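PDB 1PFF: methionine gamma-lyase from Trichomonas vaginalis, which belongs to the Cys/Met metabolism family of PLP-dependent enzymes and shares the fold of the aminotransferase clan. Local coordinates for residues I26-W31 and T50-F54; G74-L80 and Q108-Q112; S246-V252 and N305-V311; A124-T129 and Q240-F244. All blocks are in the same frame, centred on the assembly; numbering follows the deposited sequence.

Interaction 1 of 4, residues I26-W31 and T50-F54; sequences IAASVW and THALF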
# COMPACT_ATOMS: atom_id res chain seq x y z
N ILE A 26 18.58 -1.20 -17.20
CA ILE A 26 19.59 -0.98 -18.26
C ILE A 26 20.80 -0.25 -17.69
O ILE A 26 21.94 -0.67 -17.88
CB ILE A 26 19.00 -0.17 -19.46
CG1 ILE A 26 17.88 -0.96 -20.15
CG2 ILE A 26 20.12 0.21 -20.44
CD1 ILE A 26 16.97 -0.12 -21.05
N ALA A 27 20.54 0.85 -16.99
CA ALA A 27 21.61 1.68 -16.43
C ALA A 27 22.49 0.93 -15.43
O ALA A 27 23.71 1.00 -15.52
CB ALA A 27 21.02 2.94 -15.77
N ALA A 28 21.86 0.20 -14.50
CA ALA A 28 22.61 -0.54 -13.48
C ALA A 28 23.42 -1.67 -14.08
O ALA A 28 24.40 -2.11 -13.49
CB ALA A 28 21.70 -1.09 -12.38
N SER A 29 23.01 -2.15 -15.25
CA SER A 29 23.79 -3.15 -15.97
C SER A 29 24.98 -2.47 -16.68
O SER A 29 26.14 -2.81 -16.43
CB SER A 29 22.91 -3.92 -16.95
OG SER A 29 21.92 -4.67 -16.26
N VAL A 30 24.69 -1.50 -17.55
CA VAL A 30 25.75 -0.90 -18.37
C VAL A 30 26.79 -0.08 -17.61
O VAL A 30 27.99 -0.27 -17.84
CB VAL A 30 25.22 -0.13 -19.63
CG1 VAL A 30 24.34 -1.03 -20.49
CG2 VAL A 30 24.50 1.17 -19.25
N TRP A 31 26.37 0.82 -16.72
CA TRP A 31 27.36 1.63 -15.99
C TRP A 31 28.27 0.75 -15.13
O TRP A 31 29.44 1.04 -14.96
CB TRP A 31 26.70 2.68 -15.09
CG TRP A 31 25.94 3.80 -15.77
CD1 TRP A 31 24.58 3.99 -15.77
CD2 TRP A 31 26.49 4.93 -16.45
NE1 TRP A 31 24.26 5.14 -16.44
CE2 TRP A 31 25.41 5.74 -16.88
CE3 TRP A 31 27.79 5.34 -16.78
CZ2 TRP A 31 25.59 6.93 -17.60
CZ3 TRP A 31 27.97 6.53 -17.50
CH2 TRP A 31 26.87 7.31 -17.90
N THR A 50 16.78 4.83 -23.99
CA THR A 50 17.98 4.01 -24.11
C THR A 50 18.99 4.66 -25.06
O THR A 50 20.18 4.66 -24.78
CB THR A 50 17.62 2.59 -24.59
OG1 THR A 50 16.66 2.01 -23.70
CG2 THR A 50 18.82 1.65 -24.48
N HIS A 51 18.49 5.21 -26.16
CA HIS A 51 19.34 5.86 -27.15
C HIS A 51 20.06 7.06 -26.53
O HIS A 51 21.26 7.24 -26.75
CB HIS A 51 18.55 6.27 -28.38
CG HIS A 51 19.41 6.75 -29.51
ND1 HIS A 51 20.01 5.90 -30.41
CD2 HIS A 51 19.79 8.01 -29.87
CE1 HIS A 51 20.72 6.61 -31.28
NE2 HIS A 51 20.60 7.89 -30.97
N ALA A 52 19.33 7.86 -25.76
CA ALA A 52 19.91 9.02 -25.07
C ALA A 52 21.00 8.62 -24.07
O ALA A 52 22.05 9.27 -24.00
CB ALA A 52 18.82 9.82 -24.38
N LEU A 53 20.76 7.55 -23.31
CA LEU A 53 21.78 7.07 -22.37
C LEU A 53 23.07 6.73 -23.11
O LEU A 53 24.16 7.11 -22.68
CB LEU A 53 21.27 5.85 -21.59
CG LEU A 53 22.33 5.02 -20.85
CD1 LEU A 53 22.92 5.79 -19.65
CD2 LEU A 53 21.78 3.69 -20.41
N PHE A 54 22.93 6.00 -24.21
CA PHE A 54 24.08 5.56 -24.99
C PHE A 54 24.71 6.71 -25.77
O PHE A 54 25.92 6.90 -25.71
CB PHE A 54 23.70 4.44 -25.96
CG PHE A 54 23.32 3.14 -25.30
CD1 PHE A 54 23.40 2.98 -23.92
CD2 PHE A 54 22.88 2.07 -26.06
CE1 PHE A 54 23.04 1.78 -23.30
CE2 PHE A 54 22.53 0.85 -25.46
CZ PHE A 54 22.61 0.71 -24.08

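Interaction 2 of 4, residues G74-L80 and Q108-Q112; sequences GNIEKHL and QARKQ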
# COMPACT_ATOMS: atom_id res chain seq x y z
N GLY A 74 26.80 -10.56 -39.66
CA GLY A 74 28.21 -10.21 -39.51
C GLY A 74 28.50 -8.83 -38.94
O GLY A 74 29.65 -8.49 -38.66
N ASN A 75 27.45 -8.02 -38.76
CA ASN A 75 27.64 -6.63 -38.36
C ASN A 75 28.22 -6.43 -36.96
O ASN A 75 29.00 -5.50 -36.73
CB ASN A 75 26.35 -5.81 -38.52
CG ASN A 75 26.63 -4.38 -38.98
OD1 ASN A 75 27.77 -4.01 -39.25
ND2 ASN A 75 25.58 -3.58 -39.06
N ILE A 76 27.85 -7.31 -36.02
CA ILE A 76 28.39 -7.26 -34.67
C ILE A 76 29.88 -7.60 -34.66
O ILE A 76 30.68 -6.84 -34.12
CB ILE A 76 27.59 -8.19 -33.71
CG1 ILE A 76 26.17 -7.66 -33.51
CG2 ILE A 76 28.29 -8.32 -32.34
CD1 ILE A 76 25.20 -8.70 -32.98
N GLU A 77 30.25 -8.73 -35.27
CA GLU A 77 31.65 -9.17 -35.21
C GLU A 77 32.55 -8.17 -35.92
O GLU A 77 33.67 -7.92 -35.50
CB GLU A 77 31.84 -10.60 -35.74
CG GLU A 77 31.34 -10.83 -37.16
CD GLU A 77 31.25 -12.30 -37.54
OE1 GLU A 77 31.21 -13.18 -36.65
OE2 GLU A 77 31.20 -12.58 -38.74
N LYS A 78 32.00 -7.57 -36.98
CA LYS A 78 32.68 -6.54 -37.75
C LYS A 78 33.05 -5.32 -36.91
O LYS A 78 34.06 -4.67 -37.18
CB LYS A 78 31.81 -6.10 -38.94
CG LYS A 78 32.55 -5.31 -40.00
CD LYS A 78 31.68 -4.23 -40.63
CE LYS A 78 30.58 -4.84 -41.47
NZ LYS A 78 29.58 -3.83 -41.89
N HIS A 79 32.25 -5.01 -35.89
CA HIS A 79 32.46 -3.79 -35.10
C HIS A 79 33.23 -4.00 -33.80
O HIS A 79 33.36 -3.07 -33.01
CB HIS A 79 31.12 -3.09 -34.83
CG HIS A 79 30.58 -2.37 -36.03
ND1 HIS A 79 30.85 -1.04 -36.28
CD2 HIS A 79 29.82 -2.80 -37.06
CE1 HIS A 79 30.26 -0.68 -37.40
NE2 HIS A 79 29.63 -1.73 -37.90
N LEU A 80 33.73 -5.22 -33.59
CA LEU A 80 34.48 -5.55 -32.38
C LEU A 80 35.81 -4.82 -32.37
O LEU A 80 36.48 -4.74 -33.40
CB LEU A 80 34.70 -7.07 -32.27
CG LEU A 80 33.46 -7.95 -32.06
CD1 LEU A 80 33.83 -9.42 -32.15
CD2 LEU A 80 32.72 -7.65 -30.73
N GLN A 108 28.47 -14.05 -32.79
CA GLN A 108 29.31 -12.96 -33.28
C GLN A 108 30.12 -12.31 -32.16
O GLN A 108 31.32 -12.06 -32.32
CB GLN A 108 28.47 -11.89 -33.96
CG GLN A 108 27.94 -12.29 -35.34
CD GLN A 108 27.21 -11.14 -35.98
OE1 GLN A 108 27.85 -10.16 -36.35
NE2 GLN A 108 25.88 -11.23 -36.06
N ALA A 109 29.47 -12.01 -31.04
CA ALA A 109 30.15 -11.42 -29.90
C ALA A 109 31.23 -12.34 -29.35
O ALA A 109 32.24 -11.86 -28.83
CB ALA A 109 29.14 -11.07 -28.80
N ARG A 110 31.04 -13.66 -29.48
CA ARG A 110 32.04 -14.62 -29.00
C ARG A 110 33.30 -14.70 -29.89
O ARG A 110 34.22 -15.46 -29.59
CB ARG A 110 31.44 -16.02 -28.79
CG ARG A 110 30.34 -16.10 -27.73
CD ARG A 110 30.69 -15.56 -26.34
NE ARG A 110 29.47 -15.47 -25.53
CZ ARG A 110 29.10 -14.41 -24.82
NH1 ARG A 110 29.84 -13.32 -24.77
NH2 ARG A 110 27.95 -14.46 -24.14
N LYS A 111 33.34 -13.91 -30.97
CA LYS A 111 34.57 -13.75 -31.76
C LYS A 111 35.63 -12.98 -30.97
O LYS A 111 36.76 -12.80 -31.44
CB LYS A 111 34.29 -13.07 -33.10
CG LYS A 111 33.37 -13.84 -34.04
CD LYS A 111 34.04 -15.05 -34.64
CE LYS A 111 33.01 -16.01 -35.23
NZ LYS A 111 32.33 -15.43 -36.42
N GLN A 112 35.26 -12.55 -29.77
CA GLN A 112 36.21 -12.00 -28.81
C GLN A 112 35.78 -12.37 -27.40
O GLN A 112 34.59 -12.45 -27.10
CB GLN A 112 36.25 -10.48 -28.94
CG GLN A 112 37.56 -9.84 -28.56
CD GLN A 112 37.68 -8.45 -29.15
OE1 GLN A 112 37.92 -8.30 -30.35
NE2 GLN A 112 37.48 -7.44 -28.32

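Interaction 3 of 4, residues S246-V252 and N305-V311; sequences SMIAFDV and NLIRLSV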
# COMPACT_ATOMS: atom_id res chain seq x y z
N SER A 246 2.78 -9.01 -28.66
CA SER A 246 1.50 -8.29 -28.85
C SER A 246 1.68 -6.86 -29.37
O SER A 246 0.73 -6.09 -29.45
CB SER A 246 0.66 -8.32 -27.57
OG SER A 246 1.43 -7.92 -26.44
N MET A 247 2.91 -6.52 -29.74
CA MET A 247 3.17 -5.25 -30.39
C MET A 247 3.02 -5.39 -31.89
O MET A 247 3.54 -6.34 -32.50
CB MET A 247 4.59 -4.76 -30.08
CG MET A 247 4.78 -4.32 -28.65
SD MET A 247 3.83 -2.84 -28.19
CE MET A 247 3.81 -1.85 -29.72
N ILE A 248 2.29 -4.46 -32.49
CA ILE A 248 2.18 -4.35 -33.93
C ILE A 248 2.50 -2.92 -34.30
O ILE A 248 2.19 -1.99 -33.53
CB ILE A 248 0.75 -4.69 -34.41
CG1 ILE A 248 0.37 -6.13 -34.07
CG2 ILE A 248 0.62 -4.45 -35.94
CD1 ILE A 248 -1.12 -6.41 -34.23
N ALA A 249 3.11 -2.73 -35.45
CA ALA A 249 3.13 -1.40 -36.04
C ALA A 249 2.62 -1.52 -37.47
O ALA A 249 2.65 -2.60 -38.06
CB ALA A 249 4.52 -0.77 -35.97
N PHE A 250 2.11 -0.43 -38.00
CA PHE A 250 1.67 -0.41 -39.38
C PHE A 250 1.69 0.99 -39.95
O PHE A 250 1.53 1.98 -39.21
CB PHE A 250 0.30 -1.11 -39.58
CG PHE A 250 -0.84 -0.46 -38.85
CD1 PHE A 250 -1.10 -0.78 -37.52
CD2 PHE A 250 -1.69 0.44 -39.51
CE1 PHE A 250 -2.19 -0.18 -36.84
CE2 PHE A 250 -2.77 1.04 -38.83
CZ PHE A 250 -3.01 0.72 -37.50
N ASP A 251 1.92 1.05 -41.26
CA ASP A 251 1.83 2.30 -42.00
C ASP A 251 0.42 2.51 -42.53
O ASP A 251 -0.22 1.60 -43.06
CB ASP A 251 2.81 2.33 -43.17
CG ASP A 251 4.25 2.42 -42.72
OD1 ASP A 251 4.50 2.91 -41.59
OD2 ASP A 251 5.19 2.01 -43.43
N VAL A 252 -0.06 3.74 -42.35
CA VAL A 252 -1.15 4.23 -43.16
C VAL A 252 -0.58 5.31 -44.08
O VAL A 252 0.62 5.64 -44.03
CB VAL A 252 -2.35 4.77 -42.35
CG1 VAL A 252 -3.06 3.64 -41.57
CG2 VAL A 252 -1.94 5.92 -41.42
N ASN A 305 4.19 8.09 -41.14
CA ASN A 305 3.18 7.10 -41.53
C ASN A 305 2.82 6.14 -40.40
O ASN A 305 1.76 5.51 -40.43
CB ASN A 305 3.66 6.26 -42.73
CG ASN A 305 3.94 7.08 -43.98
OD1 ASN A 305 4.87 6.77 -44.73
ND2 ASN A 305 3.12 8.11 -44.23
N LEU A 306 3.72 6.01 -39.41
CA LEU A 306 3.70 4.89 -38.47
C LEU A 306 2.73 5.00 -37.29
O LEU A 306 2.74 5.98 -36.56
CB LEU A 306 5.11 4.60 -37.94
CG LEU A 306 5.25 3.22 -37.27
CD1 LEU A 306 5.36 2.11 -38.31
CD2 LEU A 306 6.45 3.22 -36.33
N ILE A 307 1.90 3.96 -37.13
CA ILE A 307 1.06 3.78 -35.95
C ILE A 307 1.57 2.57 -35.16
O ILE A 307 1.89 1.54 -35.75
CB ILE A 307 -0.42 3.58 -36.35
CG1 ILE A 307 -0.99 4.85 -36.97
CG2 ILE A 307 -1.26 3.16 -35.14
CD1 ILE A 307 -2.28 4.64 -37.75
N ARG A 308 1.67 2.71 -33.84
CA ARG A 308 2.08 1.59 -32.99
C ARG A 308 0.89 1.14 -32.18
O ARG A 308 0.19 1.96 -31.56
CB ARG A 308 3.19 2.01 -32.03
CG ARG A 308 4.56 2.22 -32.65
CD ARG A 308 5.61 2.66 -31.63
NE ARG A 308 6.14 1.55 -30.84
CZ ARG A 308 6.31 1.56 -29.52
NH1 ARG A 308 5.98 2.63 -28.80
NH2 ARG A 308 6.80 0.50 -28.90
N LEU A 309 0.67 -0.17 -32.18
CA LEU A 309 -0.48 -0.76 -31.51
C LEU A 309 0.00 -1.83 -30.53
O LEU A 309 0.70 -2.77 -30.92
CB LEU A 309 -1.44 -1.36 -32.54
CG LEU A 309 -2.56 -2.30 -32.06
CD1 LEU A 309 -3.53 -1.58 -31.10
CD2 LEU A 309 -3.30 -2.88 -33.25
N SER A 310 -0.36 -1.65 -29.26
CA SER A 310 -0.11 -2.64 -28.24
C SER A 310 -1.42 -3.40 -28.03
O SER A 310 -2.38 -2.84 -27.49
CB SER A 310 0.34 -1.95 -26.96
OG SER A 310 0.47 -2.87 -25.91
N VAL A 311 -1.47 -4.65 -28.47
CA VAL A 311 -2.71 -5.44 -28.44
C VAL A 311 -2.96 -5.98 -27.03
O VAL A 311 -2.05 -6.55 -26.41
CB VAL A 311 -2.68 -6.60 -29.48
CG1 VAL A 311 -3.99 -7.40 -29.47
CG2 VAL A 311 -2.39 -6.06 -30.88

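Interaction 4 of 4, residues A124-T129 and Q240-F244; sequences ASPILT and QMKMF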
# COMPACT_ATOMS: atom_id res chain seq x y z
N ALA A 124 8.92 -9.25 -25.69
CA ALA A 124 8.69 -10.70 -25.76
C ALA A 124 8.24 -11.27 -24.40
O ALA A 124 7.29 -12.07 -24.35
CB ALA A 124 9.96 -11.43 -26.25
N SER A 125 8.91 -10.85 -23.32
CA SER A 125 8.67 -11.34 -21.95
C SER A 125 9.27 -12.74 -21.76
O SER A 125 9.51 -13.44 -22.75
CB SER A 125 7.16 -11.36 -21.62
OG SER A 125 6.62 -12.65 -21.85
N PRO A 126 9.49 -13.16 -20.51
CA PRO A 126 10.06 -14.49 -20.22
C PRO A 126 9.14 -15.62 -20.69
O PRO A 126 9.61 -16.74 -20.86
CB PRO A 126 10.16 -14.50 -18.69
CG PRO A 126 10.14 -13.05 -18.29
CD PRO A 126 9.19 -12.42 -19.27
N ILE A 127 7.86 -15.31 -20.92
CA ILE A 127 6.90 -16.29 -21.45
C ILE A 127 7.22 -16.71 -22.90
O ILE A 127 7.02 -17.86 -23.26
CB ILE A 127 5.43 -15.75 -21.34
CG1 ILE A 127 5.07 -15.35 -19.90
CG2 ILE A 127 4.40 -16.78 -21.87
CD1 ILE A 127 5.33 -16.46 -18.84
N LEU A 128 7.76 -15.79 -23.70
CA LEU A 128 7.92 -16.06 -25.13
C LEU A 128 9.35 -16.30 -25.59
O LEU A 128 9.58 -17.07 -26.52
CB LEU A 128 7.30 -14.93 -25.95
CG LEU A 128 5.81 -14.65 -25.72
CD1 LEU A 128 5.31 -13.60 -26.72
CD2 LEU A 128 4.95 -15.92 -25.75
N THR A 129 10.30 -15.63 -24.95
CA THR A 129 11.73 -15.76 -25.27
C THR A 129 12.55 -15.82 -23.99
O THR A 129 12.30 -15.07 -23.05
CB THR A 129 12.18 -14.54 -26.14
OG1 THR A 129 11.47 -14.58 -27.38
CG2 THR A 129 13.66 -14.66 -26.57
N GLN A 240 13.09 -18.36 -32.06
CA GLN A 240 13.39 -17.81 -30.73
C GLN A 240 12.21 -17.27 -29.93
O GLN A 240 12.39 -16.80 -28.80
CB GLN A 240 14.52 -16.75 -30.80
CG GLN A 240 14.15 -15.42 -31.49
CD GLN A 240 15.35 -14.52 -31.77
OE1 GLN A 240 16.48 -15.00 -31.91
NE2 GLN A 240 15.11 -13.22 -31.85
N MET A 241 11.00 -17.31 -30.51
CA MET A 241 9.80 -16.80 -29.84
C MET A 241 8.70 -17.87 -29.86
O MET A 241 8.38 -18.38 -30.93
CB MET A 241 9.27 -15.54 -30.56
CG MET A 241 10.25 -14.36 -30.63
SD MET A 241 9.54 -12.93 -31.45
CE MET A 241 8.60 -12.17 -30.07
N LYS A 242 8.13 -18.21 -28.70
CA LYS A 242 7.05 -19.20 -28.65
C LYS A 242 5.77 -18.68 -29.31
O LYS A 242 4.99 -19.45 -29.87
CB LYS A 242 6.73 -19.63 -27.21
CG LYS A 242 7.92 -20.23 -26.48
CD LYS A 242 7.48 -20.82 -25.13
CE LYS A 242 8.68 -21.13 -24.24
NZ LYS A 242 9.71 -21.92 -24.97
N MET A 243 5.56 -17.37 -29.20
CA MET A 243 4.53 -16.65 -29.95
C MET A 243 5.16 -15.31 -30.33
O MET A 243 6.26 -14.99 -29.88
CB MET A 243 3.28 -16.41 -29.10
CG MET A 243 2.62 -17.68 -28.55
SD MET A 243 1.21 -17.20 -27.50
CE MET A 243 -0.07 -17.41 -28.51
N PHE A 244 4.48 -14.53 -31.15
CA PHE A 244 5.14 -13.41 -31.81
C PHE A 244 4.99 -12.03 -31.14
O PHE A 244 5.30 -11.01 -31.77
CB PHE A 244 4.76 -13.39 -33.29
CG PHE A 244 5.17 -14.63 -34.02
CD1 PHE A 244 4.25 -15.66 -34.24
CD2 PHE A 244 6.48 -14.79 -34.49
CE1 PHE A 244 4.61 -16.81 -34.91
CE2 PHE A 244 6.86 -15.94 -35.17
CZ PHE A 244 5.93 -16.96 -35.38

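Interaction 1 of 4, residues I26-W31 and T50-F54
The helical turns bearing I26, V30 and W31 run 26° from parallel to those bearing T50, L53 and F54, and because the two axes come no closer than 11.7 Å, side chains rather than backbones fill the gap. L53 does most of the filling. Its CG stands anti to the backbone N (chi1 164°), which sends both methyls toward the side chains of the other helix. CD2 of L53 sits 3.9 Å from CG2 of I26 and just as far from CG2 of V30; the valine meets the leucine tip to tip, whereas the isoleucine slides past it in the opposite direction. The second methyl, L53 CD1, lies obliquely to the indole of W31, 3.6 Å from CZ2. The indole N-H is used elsewhere, in a hydrogen bond to I176 O of the second subunit. F54 leaves its backbone away from the partner helix, yet its ring returns to bring CE1 within 4.2 Å of V30 CG1. At the other end the I26 side chain crosses that of T50 at about a right angle, I26 CD1 lying 3.4 Å from T50 OG1. No hydrogen bond joins the segments. On the sheet side, I26 and T50 rest on Y88 of strand 84-90, which F54 also meets edge-to-face, while I26 reaches V140 of strand 138-142 and F54 reaches L40 of strand 39-43. Helix 162-177 packs against A28, and F61 of the second subunit makes a T-shaped stack with W31.

Interaction 2 of 4, residues G74-L80 and Q108-Q112
Q108, whose surface is the most deeply covered here, reaches with an extended chain to the first turn of the short helix 75-78. Its OE1 accepts from E77 N at 3.0 Å in a nearly straight bond (163° at the hydrogen), the donor tilted 25° from the carbonyl plane; a weak bond from I76 N joins it. The other end of the same amide, NE2, donates to D104, so both ends fix its rotation. L80 lies against the Q108 backbone: CD1 of L80 is 3.6 Å from Q108 O and 3.8 Å from CB of K111. E77 closes the outer side. Its CG is wedged between the backbone N and the carbonyl carbon (chi1 56°), and from there the carboxylate crosses the Q108 amide, the two planes nearly perpendicular. K111 NZ meets E77 OE1 in a surface salt bridge, on the syn side but out of the carboxylate plane; the modelled 2.5 Å is short and its exact value uncertain. The lysine belongs to a type I turn from A109 to Q112. I76 and A109 both lean on V87. Helices 75-78 and 102-109 come from successive connections, one leading into strand 84-90 and the other leaving it for strand 116-120, as in the alpha/beta sheet of this fold.

Interaction 3 of 4, residues S246-V252 and N305-V311
F250 and I307 form the dense centre of this antiparallel strand pair. CB of I307 stands over one face of the F250 ring, 4.2 Å from the centroid and 16° off the normal, a CH-pi contact. The ring gets there because its CG lies between the backbone N and the carbonyl carbon (chi1 62°), which folds it across the neighbouring strand. I307 CD1 then bridges from the ring to the valine beyond, 3.8 Å from F250 CE2 and 3.9 Å from V252 CG2. Further along the same face, CD1 of I248 packs 3.6 Å from CG2 of V311. Backbone bonds hold the strands in register: F250 with I307 and I248 with L309 are hydrogen-bonded pairs, and the shortest link is L309 N to I248 O at 2.7 Å. These are central strands of the small C-terminal sheet seen in PLP enzymes of the aminotransferase fold, and the apolar face turns toward helices 183-216 and 316-328, where L214 and L327 pack on F250. The other face is more polar and mixed. M247 bends at chi2 and chi3, so that SD comes 3.8 Å from CB of S310 while its methyl passes near the R308 guanidinium. CB of A249 touches CD1 of L306 at 3.8 Å. Toward the far end the contact becomes partly exposed: D251 turns OD1 toward L306 CD1 and N305 CB, while its OD2 is hydrogen-bonded to Y224, and the terminal V252 N to N305 O bond stretches to 3.2 Å.

Interaction 4 of 4, residues A124-T129 and Q240-F244
L128 and T129 meet the chain at Q240-M243 through two hydrogen bonds to and from the backbone. K242 N donates to L128 O at 2.9 Å, in the carbonyl plane and on a lone pair, with an angle of 162° at the hydrogen. T129 OG1 donates in turn to Q240 O at 2.8 Å; its place anti to the carbonyl carbon (chi1 -64°) directs the hydroxyl across to that acceptor. L128 O also receives a CA-H contact from M241, CA to O 3.3 Å. L128 has the most surface buried by the contact, and its CD2 lies 3.8 Å from CB of M243 and its CD1 3.6 Å from M243 O, as the two side chains cross at a slant. The K242 chain runs past the other carbonyl, K242 CD lying 3.5 Å from I127 O. The M241 methyl brushes CB of A124. The pairing ties the short helix 125-128, which follows strand 116-120 of the large sheet, to the loop between helix 234-240 and strand 247-251 of the smaller one. In the next shell, S125 OG accepts from I127 N in an ST turn, and S125 O takes both L128 N and T129 N, which probably helps to orient the carbonyls of I127 and L128. On the partner side the Q240 amide is held at both ends, by I100 O and I102 N. Farther out I127 packs on L196 of helix 183-216 and on L10 of helix 2-11.

In the fold
Interactions 1 and 3 are buried, interaction 4 is mostly so, and interaction 2 reaches the surface, where the single salt bridge of the set appears. Interactions 1 and 2 both pack helices on the large sheet and both reach strand 84-90, but the first has no hydrogen bond between its segments and is mainly apolar, and it also adjoins the second subunit, whereas the second depends on a side-chain amide and a charge pair. Interaction 3 lies in the other sheet, about 26 Å from interaction 1 between centres, and is held by regular backbone bonding. Interaction 4 joins a helix that follows a strand of the large sheet to the loop leading into the smaller one, and mixes hydrogen bonds with methionine and leucine packing.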